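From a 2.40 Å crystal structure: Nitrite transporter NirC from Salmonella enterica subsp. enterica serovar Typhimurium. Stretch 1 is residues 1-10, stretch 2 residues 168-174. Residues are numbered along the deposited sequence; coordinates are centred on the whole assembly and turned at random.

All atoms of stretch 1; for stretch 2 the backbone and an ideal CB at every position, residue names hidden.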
# COMPACT_ATOMS: atom_id res chain seq x y z
N MET B 1 -5.86 -29.22 -8.47
CA MET B 1 -6.20 -28.08 -7.54
C MET B 1 -7.65 -27.66 -7.74
O MET B 1 -8.41 -28.40 -8.39
CB MET B 1 -5.22 -26.89 -7.70
CG MET B 1 -4.52 -26.80 -9.05
SD MET B 1 -3.25 -25.51 -9.05
CE MET B 1 -2.06 -26.16 -7.88
N PHE B 2 -8.04 -26.49 -7.18
CA PHE B 2 -9.43 -25.92 -7.27
C PHE B 2 -10.64 -26.66 -6.61
O PHE B 2 -11.73 -26.09 -6.58
CB PHE B 2 -9.81 -25.61 -8.73
CG PHE B 2 -8.66 -25.12 -9.59
CD1 PHE B 2 -7.91 -23.97 -9.23
CD2 PHE B 2 -8.37 -25.76 -10.80
CE1 PHE B 2 -6.89 -23.50 -10.04
CE2 PHE B 2 -7.35 -25.28 -11.60
CZ PHE B 2 -6.60 -24.16 -11.22
N THR B 3 -10.46 -27.90 -6.12
CA THR B 3 -11.55 -28.69 -5.49
C THR B 3 -12.08 -28.05 -4.21
O THR B 3 -13.28 -27.87 -4.07
CB THR B 3 -11.12 -30.17 -5.20
OG1 THR B 3 -10.83 -30.85 -6.42
CG2 THR B 3 -12.19 -30.95 -4.43
N ASP B 4 -11.22 -27.71 -3.26
CA ASP B 4 -11.65 -26.89 -2.14
C ASP B 4 -12.39 -25.62 -2.46
O ASP B 4 -13.37 -25.35 -1.81
CB ASP B 4 -10.51 -26.61 -1.18
CG ASP B 4 -9.88 -27.89 -0.67
OD1 ASP B 4 -10.65 -28.82 -0.26
OD2 ASP B 4 -8.64 -27.99 -0.70
N THR B 5 -11.96 -24.85 -3.46
CA THR B 5 -12.64 -23.57 -3.76
C THR B 5 -14.01 -23.81 -4.29
O THR B 5 -14.99 -23.15 -3.90
CB THR B 5 -11.85 -22.74 -4.78
OG1 THR B 5 -10.50 -22.66 -4.34
CG2 THR B 5 -12.39 -21.31 -4.88
N ILE B 6 -14.08 -24.77 -5.20
CA ILE B 6 -15.32 -25.19 -5.77
C ILE B 6 -16.30 -25.66 -4.69
O ILE B 6 -17.44 -25.20 -4.66
CB ILE B 6 -15.09 -26.22 -6.89
CG1 ILE B 6 -14.64 -25.48 -8.16
CG2 ILE B 6 -16.36 -27.03 -7.20
CD1 ILE B 6 -13.80 -26.38 -9.03
N ASN B 7 -15.85 -26.50 -3.77
CA ASN B 7 -16.73 -26.94 -2.67
C ASN B 7 -17.22 -25.83 -1.78
O ASN B 7 -18.37 -25.84 -1.39
CB ASN B 7 -16.14 -28.07 -1.84
CG ASN B 7 -16.03 -29.36 -2.62
OD1 ASN B 7 -15.13 -30.16 -2.38
ND2 ASN B 7 -16.92 -29.56 -3.59
N LYS B 8 -16.34 -24.87 -1.47
CA LYS B 8 -16.76 -23.63 -0.83
C LYS B 8 -17.84 -22.84 -1.58
O LYS B 8 -18.82 -22.38 -0.96
CB LYS B 8 -15.55 -22.76 -0.53
CG LYS B 8 -14.89 -23.04 0.81
CD LYS B 8 -13.36 -23.03 0.71
CE LYS B 8 -12.75 -22.17 1.80
NZ LYS B 8 -11.28 -22.24 1.62
N CYS B 9 -17.71 -22.69 -2.90
CA CYS B 9 -18.75 -22.03 -3.70
C CYS B 9 -20.07 -22.77 -3.70
O CYS B 9 -21.15 -22.19 -3.61
CB CYS B 9 -18.30 -21.89 -5.13
SG CYS B 9 -16.90 -20.80 -5.35
N ALA B 10 -19.95 -24.07 -3.85
CA ALA B 10 -21.04 -24.99 -3.75
C ALA B 10 -21.71 -24.98 -2.34
O ALA B 10 -22.93 -25.10 -2.25
CB ALA B 10 -20.54 -26.39 -4.12
N UNK B 168 -13.82 -12.40 -6.59
CA UNK B 168 -14.51 -13.20 -5.58
C UNK B 168 -13.80 -14.52 -5.33
O UNK B 168 -13.57 -14.92 -4.18
CB UNK B 168 -15.96 -13.46 -6.01
N UNK B 169 -13.42 -15.15 -6.44
CA UNK B 169 -12.62 -16.37 -6.50
C UNK B 169 -11.32 -16.22 -5.74
O UNK B 169 -11.03 -17.02 -4.83
CB UNK B 169 -12.33 -16.75 -7.95
N UNK B 170 -10.52 -15.24 -6.14
CA UNK B 170 -9.21 -15.03 -5.49
C UNK B 170 -9.34 -14.72 -4.00
O UNK B 170 -8.52 -15.13 -3.20
CB UNK B 170 -8.46 -13.89 -6.18
N UNK B 171 -10.37 -13.96 -3.65
CA UNK B 171 -10.68 -13.68 -2.23
C UNK B 171 -10.98 -14.96 -1.48
O UNK B 171 -10.47 -15.16 -0.38
CB UNK B 171 -11.87 -12.72 -2.11
N UNK B 172 -11.74 -15.88 -2.09
CA UNK B 172 -12.00 -17.16 -1.42
C UNK B 172 -10.73 -17.96 -1.16
O UNK B 172 -10.63 -18.64 -0.14
CB UNK B 172 -12.96 -18.00 -2.26
N UNK B 173 -9.75 -17.84 -2.07
CA UNK B 173 -8.50 -18.62 -2.05
C UNK B 173 -7.35 -18.01 -1.23
O UNK B 173 -6.26 -18.59 -1.14
CB UNK B 173 -8.02 -18.81 -3.49
N UNK B 174 -7.59 -16.83 -0.67
CA UNK B 174 -6.61 -16.10 0.15
C UNK B 174 -7.19 -15.67 1.51
O UNK B 174 -8.40 -15.78 1.76
CB UNK B 174 -6.11 -14.87 -0.61

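Stretch 1 offers a short helix whose near side carries Thr5, Lys8 and Cys9, with Phe2 at the N-cap position, right before the helix. The second helix crosses it at 110°, with axes 10.6 Å apart at closest approach, and three of the seven positions touch stretch 1.

Position 168 has helical backbone angles and an ideal CB with nothing of stretch 1 within 5.5 Å. This contact asks little here beyond compatibility with a helix. The residue is Ile168, and it touches nothing in stretch 1.

Position 169 is more demanding. Its CA-to-CB bond points sideways, and its CB again has nothing within 5.5 Å, so a small residue would leave the space in front of Phe2, Thr5, Ile6 and Cys9 untouched from here. Those four present mostly carbon and sulfur, which favours a long apolar side chain; methionine, leucine or an aromatic could each extend that way, the larger ones reaching further. The residue is Trp169, with chi1 near t, and its end comes nearer than its CB suggests. The CG2 methyl of Thr5 sits over one face of the six-membered ring of Trp169, 3.5 Å from its centroid and only 13° off the normal, a well-aligned CH-pi contact. Around the same ring, Ile6 CG1 meets Trp169 CH2 at 4.0 Å near the ring plane, Phe2 CD1 lies 4.2 Å from Trp169 CZ2, and Cys9 SG approaches Trp169 CZ3 obliquely at 4.2 Å. One flat side chain thus gathers four partners. Its indole nitrogen is hydrogen-bonded elsewhere in the structure.

Positions 170 and 171 make no contact: the first points away and the second is out of reach. Any good helix former would serve this contact. They are Met170 and Ala171.

Position 172 points toward stretch 1, and its ideal CB is already 4.3 Å from Thr5 CG2. The surroundings are a methyl, a thiol and the aliphatic stem of Lys8, which suits a medium-sized apolar residue such as valine, leucine or isoleucine. Ile172 uses both branches: its CG2 packs 3.8 Å from Thr5 CG2, while its CD1 extends to 4.0 Å from Cys9 SG. The same CG2 lies 4.3 Å from Lys8 CD, so the lysine contributes carbon contact here.

At position 173 CA-to-CB points sideways, with the ideal CB 4.7 Å from Thr5 OG1. That hydroxyl can accept or donate, so a polar side chain is attractive, and one long enough to pass it could also reach Phe2; glutamine, lysine or arginine are candidates. Arg173 brings its end nearer and donates a hydrogen bond from NH1 to Thr5 OG1 at 3.0 Å. The same NH1 lies 3.7 Å from Phe2 CD1, at the edge of the phenyl ring. Thr5 therefore serves two chemistries, its methyl against Trp169 and Ile172, its hydroxyl accepting from Arg173 NH1.

Position 174, with extended backbone angles, is out of reach and unconstrained by stretch 1. Thr174 turns back on its own segment, where OG1 donates to Met170 O at 2.8 Å.

Stretch 2 (168-174) IWMAIRT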
# COMPACT_ATOMS: atom_id res chain seq x y z
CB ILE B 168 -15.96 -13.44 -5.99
CG1 ILE B 168 -16.70 -12.08 -5.97
CG2 ILE B 168 -16.53 -14.48 -5.08
CD1 ILE B 168 -18.04 -12.12 -6.64
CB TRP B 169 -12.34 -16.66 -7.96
CG TRP B 169 -11.63 -17.97 -8.24
CD1 TRP B 169 -10.30 -18.15 -8.58
CD2 TRP B 169 -12.22 -19.31 -8.25
NE1 TRP B 169 -10.02 -19.49 -8.77
CE2 TRP B 169 -11.14 -20.24 -8.58
CE3 TRP B 169 -13.50 -19.82 -8.00
CZ2 TRP B 169 -11.33 -21.61 -8.66
CZ3 TRP B 169 -13.69 -21.20 -8.08
CH2 TRP B 169 -12.64 -22.08 -8.40
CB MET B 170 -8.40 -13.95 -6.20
CG MET B 170 -7.95 -14.28 -7.61
SD MET B 170 -6.97 -12.90 -8.23
CE MET B 170 -5.40 -13.33 -7.55
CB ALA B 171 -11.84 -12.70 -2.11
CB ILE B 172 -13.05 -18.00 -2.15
CG1 ILE B 172 -14.42 -17.40 -1.91
CG2 ILE B 172 -13.05 -19.43 -1.62
CD1 ILE B 172 -15.48 -17.99 -2.82
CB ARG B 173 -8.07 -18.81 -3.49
CG ARG B 173 -9.06 -19.72 -4.22
CD ARG B 173 -8.84 -19.69 -5.71
NE ARG B 173 -7.49 -20.09 -6.10
CZ ARG B 173 -7.09 -21.36 -6.22
NH1 ARG B 173 -7.95 -22.32 -5.97
NH2 ARG B 173 -5.84 -21.66 -6.58
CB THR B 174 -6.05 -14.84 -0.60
OG1 THR B 174 -7.12 -13.98 -1.05
CG2 THR B 174 -5.20 -15.29 -1.82
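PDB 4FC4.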